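Local coordinates for protein cytolethal distending toxin subunit B (Escherichia coli, PDB 2F1N) that nicks DNA as the endonuclease subunit of a three-part bacterial toxin, very probably damaging the DNA of intoxicated cells and arresting them at G2/M, at residues A[187-192]-A[218-223]; A[239-244]-A[253-258]. All coordinates share one frame; numbering follows the deposited sequence.

Interaction 1: A[187-192]-A[218-223]; sequences NREPAD and QRTLDY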
loop_
_atom_site.group_PDB
_atom_site.type_symbol
_atom_site.label_atom_id
_atom_site.label_comp_id
_atom_site.label_asym_id
_atom_site.label_seq_id
_atom_site.Cartn_x
_atom_site.Cartn_y
_atom_site.Cartn_z
ATOM N N ASN A 187 -1.073 -1.613 12.365
ATOM C CA ASN A 187 -1.306 -1.173 13.757
ATOM C C ASN A 187 -1.415 -2.314 14.772
ATOM O O ASN A 187 -2.015 -2.153 15.830
ATOM C CB ASN A 187 -2.524 -0.217 13.859
ATOM C CG ASN A 187 -2.105 1.236 13.931
ATOM O OD1 ASN A 187 -1.152 1.593 14.662
ATOM N ND2 ASN A 187 -2.759 2.083 13.168
ATOM N N ARG A 188 -0.769 -3.429 14.441
ATOM C CA ARG A 188 -0.498 -4.574 15.330
ATOM C C ARG A 188 0.727 -5.284 14.765
ATOM O O ARG A 188 1.041 -5.127 13.573
ATOM C CB ARG A 188 -1.716 -5.499 15.447
ATOM C CG ARG A 188 -2.133 -6.172 14.142
ATOM C CD ARG A 188 -3.143 -7.315 14.451
ATOM N NE ARG A 188 -4.455 -6.830 14.841
ATOM C CZ ARG A 188 -5.414 -7.620 15.380
ATOM N NH1 ARG A 188 -5.142 -8.904 15.662
ATOM N NH2 ARG A 188 -6.625 -7.151 15.654
ATOM N N GLU A 189 1.430 -6.056 15.616
ATOM C CA GLU A 189 2.661 -6.686 15.221
ATOM C C GLU A 189 2.328 -7.881 14.295
ATOM O O GLU A 189 1.230 -8.360 14.326
ATOM C CB GLU A 189 3.443 -7.134 16.490
ATOM C CG GLU A 189 4.874 -6.655 16.504
ATOM C CD GLU A 189 5.041 -5.301 17.137
ATOM O OE1 GLU A 189 4.031 -4.647 17.437
ATOM O OE2 GLU A 189 6.204 -4.912 17.372
ATOM N N PRO A 190 3.258 -8.289 13.441
ATOM C CA PRO A 190 3.024 -9.374 12.473
ATOM C C PRO A 190 2.448 -10.686 13.059
ATOM O O PRO A 190 1.475 -11.235 12.550
ATOM C CB PRO A 190 4.414 -9.591 11.899
ATOM C CG PRO A 190 5.036 -8.277 11.960
ATOM C CD PRO A 190 4.611 -7.713 13.270
ATOM N N ALA A 191 3.064 -11.222 14.107
ATOM C CA ALA A 191 2.513 -12.434 14.717
ATOM C C ALA A 191 1.113 -12.236 15.291
ATOM O O ALA A 191 0.297 -13.183 15.305
ATOM C CB ALA A 191 3.477 -12.996 15.801
ATOM N N ASP A 192 0.825 -11.010 15.780
ATOM C CA ASP A 192 -0.491 -10.697 16.267
ATOM C C ASP A 192 -1.559 -10.714 15.184
ATOM O O ASP A 192 -2.677 -11.116 15.433
ATOM C CB ASP A 192 -0.500 -9.341 16.982
ATOM C CG ASP A 192 -1.740 -9.128 17.758
ATOM O OD1 ASP A 192 -1.949 -9.868 18.760
ATOM O OD2 ASP A 192 -2.589 -8.261 17.481
ATOM N N GLN A 218 9.399 1.505 18.843
ATOM C CA GLN A 218 9.953 0.146 18.723
ATOM C C GLN A 218 8.972 -0.948 18.282
ATOM O O GLN A 218 9.271 -2.158 18.411
ATOM C CB GLN A 218 10.703 -0.260 20.008
ATOM C CG GLN A 218 12.096 0.406 20.123
ATOM C CD GLN A 218 12.818 0.583 18.781
ATOM O OE1 GLN A 218 12.841 1.704 18.219
ATOM N NE2 GLN A 218 13.410 -0.505 18.264
ATOM N N ARG A 219 7.815 -0.550 17.750
ATOM C CA ARG A 219 6.856 -1.565 17.297
ATOM C C ARG A 219 7.042 -1.789 15.799
ATOM O O ARG A 219 7.496 -0.879 15.091
ATOM C CB ARG A 219 5.419 -1.140 17.630
ATOM C CG ARG A 219 5.183 -1.112 19.188
ATOM C CD ARG A 219 3.939 -1.880 19.640
ATOM N NE ARG A 219 2.754 -1.099 19.272
ATOM C CZ ARG A 219 1.574 -1.585 18.883
ATOM N NH1 ARG A 219 1.336 -2.906 18.814
ATOM N NH2 ARG A 219 0.616 -0.720 18.566
ATOM N N THR A 220 6.685 -2.984 15.348
ATOM C CA THR A 220 6.749 -3.317 13.924
ATOM C C THR A 220 5.289 -3.332 13.447
ATOM O O THR A 220 4.583 -4.310 13.652
ATOM C CB THR A 220 7.388 -4.702 13.772
ATOM O OG1 THR A 220 8.767 -4.627 14.218
ATOM C CG2 THR A 220 7.476 -5.132 12.295
ATOM N N LEU A 221 4.841 -2.214 12.884
ATOM C CA LEU A 221 3.435 -2.034 12.520
ATOM C C LEU A 221 3.199 -1.969 11.015
ATOM O O LEU A 221 2.047 -2.049 10.560
ATOM C CB LEU A 221 2.917 -0.741 13.128
ATOM C CG LEU A 221 2.975 -0.685 14.655
ATOM C CD1 LEU A 221 2.319 0.634 15.159
ATOM C CD2 LEU A 221 2.382 -1.909 15.329
ATOM N N ASP A 222 4.275 -1.742 10.265
ATOM C CA ASP A 222 4.175 -1.460 8.819
ATOM C C ASP A 222 4.861 -2.604 8.087
ATOM O O ASP A 222 6.067 -2.817 8.250
ATOM C CB ASP A 222 4.917 -0.155 8.509
ATOM C CG ASP A 222 4.393 0.994 9.299
ATOM O OD1 ASP A 222 3.303 1.503 8.899
ATOM O OD2 ASP A 222 4.942 1.446 10.367
ATOM N N TYR A 223 4.116 -3.296 7.247
ATOM C CA TYR A 223 4.687 -4.452 6.573
ATOM C C TYR A 223 3.747 -4.901 5.468
ATOM O O TYR A 223 2.875 -4.120 5.051
ATOM C CB TYR A 223 4.998 -5.555 7.635
ATOM C CG TYR A 223 3.885 -5.882 8.596
ATOM C CD1 TYR A 223 2.938 -6.862 8.288
ATOM C CD2 TYR A 223 3.800 -5.250 9.863
ATOM C CE1 TYR A 223 1.891 -7.177 9.201
ATOM C CE2 TYR A 223 2.741 -5.522 10.780
ATOM C CZ TYR A 223 1.820 -6.489 10.448
ATOM O OH TYR A 223 0.816 -6.761 11.314
#
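The ring of Y223 has P190, first residue of helix 190-194, over one face and the R188 carbonyl, from the loop before it, at its edge. P190 CG lies over the face, 3.9 Å from the centroid of the Y223 ring and 15° off its normal, a CH-pi contact displaced toward the rim near CE2. At the edge, in the ring plane, R188 O accepts a 2.8 Å hydrogen bond from Y223 OH, which stands above the carbonyl plane. The guanidinium of R219 carries L221 CD2 over the centre of one face, while E189 approaches it obliquely.

E189, the N-cap residue of the helix, bends at chi2 (89°), and its two carboxylate oxygens divide the work. OE2 takes the backbone amide of T220, with E189 OE2 to T220 N at 2.8 Å and an N-H...O angle of 165°, the amide arriving from above the carboxylate plane. OE1 pairs with R219 in a long salt bridge, 3.5 Å from E189 OE1 to R219 NH1. R188 turns elsewhere, its NE bonded to N154 OD1.

T220 O, buried here without a hydrogen-bond partner, receives the CA-H of E189 at 3.4 Å from CA. The first residues of the nuclear localization signal are thus held to strand 222-228 and the loop before it by the Y223 hydroxyl, the T220 amide and, at longer range, the R219 charge, which probably polarises the E189 carboxylate.

Interaction 2: A[239-244]-A[253-258]; sequences AGIVYG and DHFPVG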
loop_
_atom_site.group_PDB
_atom_site.type_symbol
_atom_site.label_atom_id
_atom_site.label_comp_id
_atom_site.label_asym_id
_atom_site.label_seq_id
_atom_site.Cartn_x
_atom_site.Cartn_y
_atom_site.Cartn_z
ATOM N N ALA A 239 11.299 -8.148 3.697
ATOM C CA ALA A 239 11.049 -6.719 4.009
ATOM C C ALA A 239 12.229 -6.102 4.755
ATOM O O ALA A 239 12.865 -6.772 5.577
ATOM C CB ALA A 239 9.806 -6.617 4.892
ATOM N N GLY A 240 12.505 -4.824 4.519
ATOM C CA GLY A 240 13.530 -4.147 5.299
ATOM C C GLY A 240 13.199 -2.686 5.475
ATOM O O GLY A 240 12.275 -2.178 4.818
ATOM N N ILE A 241 13.941 -2.003 6.353
ATOM C CA ILE A 241 13.671 -0.585 6.572
ATOM C C ILE A 241 14.409 0.202 5.491
ATOM O O ILE A 241 15.642 0.069 5.361
ATOM C CB ILE A 241 14.139 -0.150 7.976
ATOM C CG1 ILE A 241 13.540 -1.021 9.093
ATOM C CG2 ILE A 241 13.764 1.360 8.176
ATOM C CD1 ILE A 241 11.980 -1.177 9.016
ATOM N N VAL A 242 13.675 0.959 4.649
ATOM C CA VAL A 242 14.350 1.760 3.642
ATOM C C VAL A 242 15.014 2.913 4.438
ATOM O O VAL A 242 14.367 3.523 5.274
ATOM C CB VAL A 242 13.394 2.403 2.600
ATOM C CG1 VAL A 242 14.225 3.127 1.529
ATOM C CG2 VAL A 242 12.485 1.346 1.949
ATOM N N TYR A 243 16.270 3.206 4.154
ATOM C CA TYR A 243 17.038 4.165 4.967
ATOM C C TYR A 243 17.335 3.697 6.402
ATOM O O TYR A 243 17.607 4.526 7.277
ATOM C CB TYR A 243 16.353 5.575 4.999
ATOM C CG TYR A 243 15.822 6.029 3.644
ATOM C CD1 TYR A 243 16.617 5.968 2.506
ATOM C CD2 TYR A 243 14.503 6.487 3.512
ATOM C CE1 TYR A 243 16.123 6.375 1.239
ATOM C CE2 TYR A 243 14.010 6.891 2.280
ATOM C CZ TYR A 243 14.809 6.832 1.150
ATOM O OH TYR A 243 14.309 7.231 -0.078
ATOM N N GLY A 244 17.273 2.391 6.670
ATOM C CA GLY A 244 17.537 1.896 8.008
ATOM C C GLY A 244 18.953 2.209 8.462
ATOM O O GLY A 244 19.213 2.347 9.669
ATOM N N ASP A 253 6.866 9.598 12.190
ATOM C CA ASP A 253 7.334 8.652 13.193
ATOM C C ASP A 253 7.383 7.235 12.624
ATOM O O ASP A 253 7.852 6.328 13.300
ATOM C CB ASP A 253 6.450 8.686 14.436
ATOM C CG ASP A 253 6.509 10.029 15.159
ATOM O OD1 ASP A 253 7.477 10.788 14.992
ATOM O OD2 ASP A 253 5.630 10.374 15.963
ATOM N N HIS A 254 6.909 7.060 11.379
ATOM C CA HIS A 254 7.020 5.765 10.684
ATOM C C HIS A 254 8.094 5.790 9.629
ATOM O O HIS A 254 8.311 6.800 8.941
ATOM C CB HIS A 254 5.671 5.399 10.013
ATOM C CG HIS A 254 4.574 5.131 10.995
ATOM N ND1 HIS A 254 4.143 3.860 11.298
ATOM C CD2 HIS A 254 3.824 5.976 11.753
ATOM C CE1 HIS A 254 3.159 3.931 12.177
ATOM N NE2 HIS A 254 2.952 5.206 12.475
ATOM N N PHE A 255 8.761 4.661 9.467
ATOM C CA PHE A 255 9.818 4.545 8.481
ATOM C C PHE A 255 9.247 3.792 7.298
ATOM O O PHE A 255 8.402 2.924 7.499
ATOM C CB PHE A 255 10.929 3.695 9.063
ATOM C CG PHE A 255 11.317 4.057 10.478
ATOM C CD1 PHE A 255 11.437 5.384 10.887
ATOM C CD2 PHE A 255 11.562 3.043 11.399
ATOM C CE1 PHE A 255 11.776 5.698 12.206
ATOM C CE2 PHE A 255 11.904 3.347 12.728
ATOM C CZ PHE A 255 12.024 4.668 13.125
ATOM N N PRO A 256 9.699 4.119 6.092
ATOM C CA PRO A 256 9.314 3.372 4.889
ATOM C C PRO A 256 9.882 1.994 4.969
ATOM O O PRO A 256 11.038 1.778 5.458
ATOM C CB PRO A 256 10.009 4.107 3.729
ATOM C CG PRO A 256 10.572 5.332 4.308
ATOM C CD PRO A 256 10.615 5.239 5.800
ATOM N N VAL A 257 9.083 1.059 4.465
ATOM C CA VAL A 257 9.447 -0.365 4.536
ATOM C C VAL A 257 9.384 -0.903 3.150
ATOM O O VAL A 257 8.334 -0.752 2.482
ATOM C CB VAL A 257 8.497 -1.146 5.482
ATOM C CG1 VAL A 257 8.787 -2.664 5.421
ATOM C CG2 VAL A 257 8.703 -0.663 6.934
ATOM N N GLY A 258 10.489 -1.520 2.686
ATOM C CA GLY A 258 10.563 -2.003 1.326
ATOM C C GLY A 258 10.442 -3.528 1.283
ATOM O O GLY A 258 10.880 -4.216 2.215
#
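First torsions set how the branches of I241 and V242 meet segment 253-258. In I241 chi1 of -54° puts CG1 anti to the carbonyl carbon and beside the backbone N, which leaves CG2 anti to that N; I241 CG2 rests 3.8 Å from F255 CB, while the other branch ends with I241 CD1 at 3.9 Å from V257 CG2. In V242 chi1 is -175°, placing CG1 anti to the backbone N and CG2 beside it; V242 CG2 then lies 3.6 Å from G258 N, a close approach over a residue that has no side chain.

The backbones form an antiparallel pairing. G240 and G258 form a hydrogen-bonded pair, G240 N to G258 O and G258 N to G240 O both measuring 2.9 Å, and I241 faces V257 as the non-hydrogen-bonded pair that follows. One further bond, V242 N to P256 O at 2.9 Å, carries the pairing past the end of strand 237-241. This is the margin of one of the two sheets of the DNase I-like fold: 237-241 is an outermost strand, and 257-261 lies between it and strand 18-25, where V257 bonds through its backbone to T20.

The chain then reverses in a type II beta turn from I241 to G244, with Y243 at the third position (phi 67°) and G244 N bonded to I241 O. V242 CG1 sits over the centre of the Y243 ring. P256 fits against both residues: its CB is 4.0 Å from V242 CB, and P256 CG lies 4.2 Å from Y243 CD2, the two side chains crossing at about a right angle. L41 of helix 31-42 touches V242 and Y243.

How the interactions relate
Interaction 1 lies at the start of strand 222-228 of one sheet, interaction 2 at the edge of the other, and their centres lie about 13 Å apart. They meet where D222 OD2 stands 2.7 Å from H254 ND1, a probable hydrogen bond between residues that take no part in either contact's own packing. D222 O also packs on V257 CG2, at 3.6 Å. T214 adds a further tie: its OG1 bonds to D222 OD2 and L221 N, and its backbone bonds to F255. The aspartate-histidine pair is arranged as in the Asp-His pairs of DNase I-like nucleases, so the two contacts probably lie beside the active site.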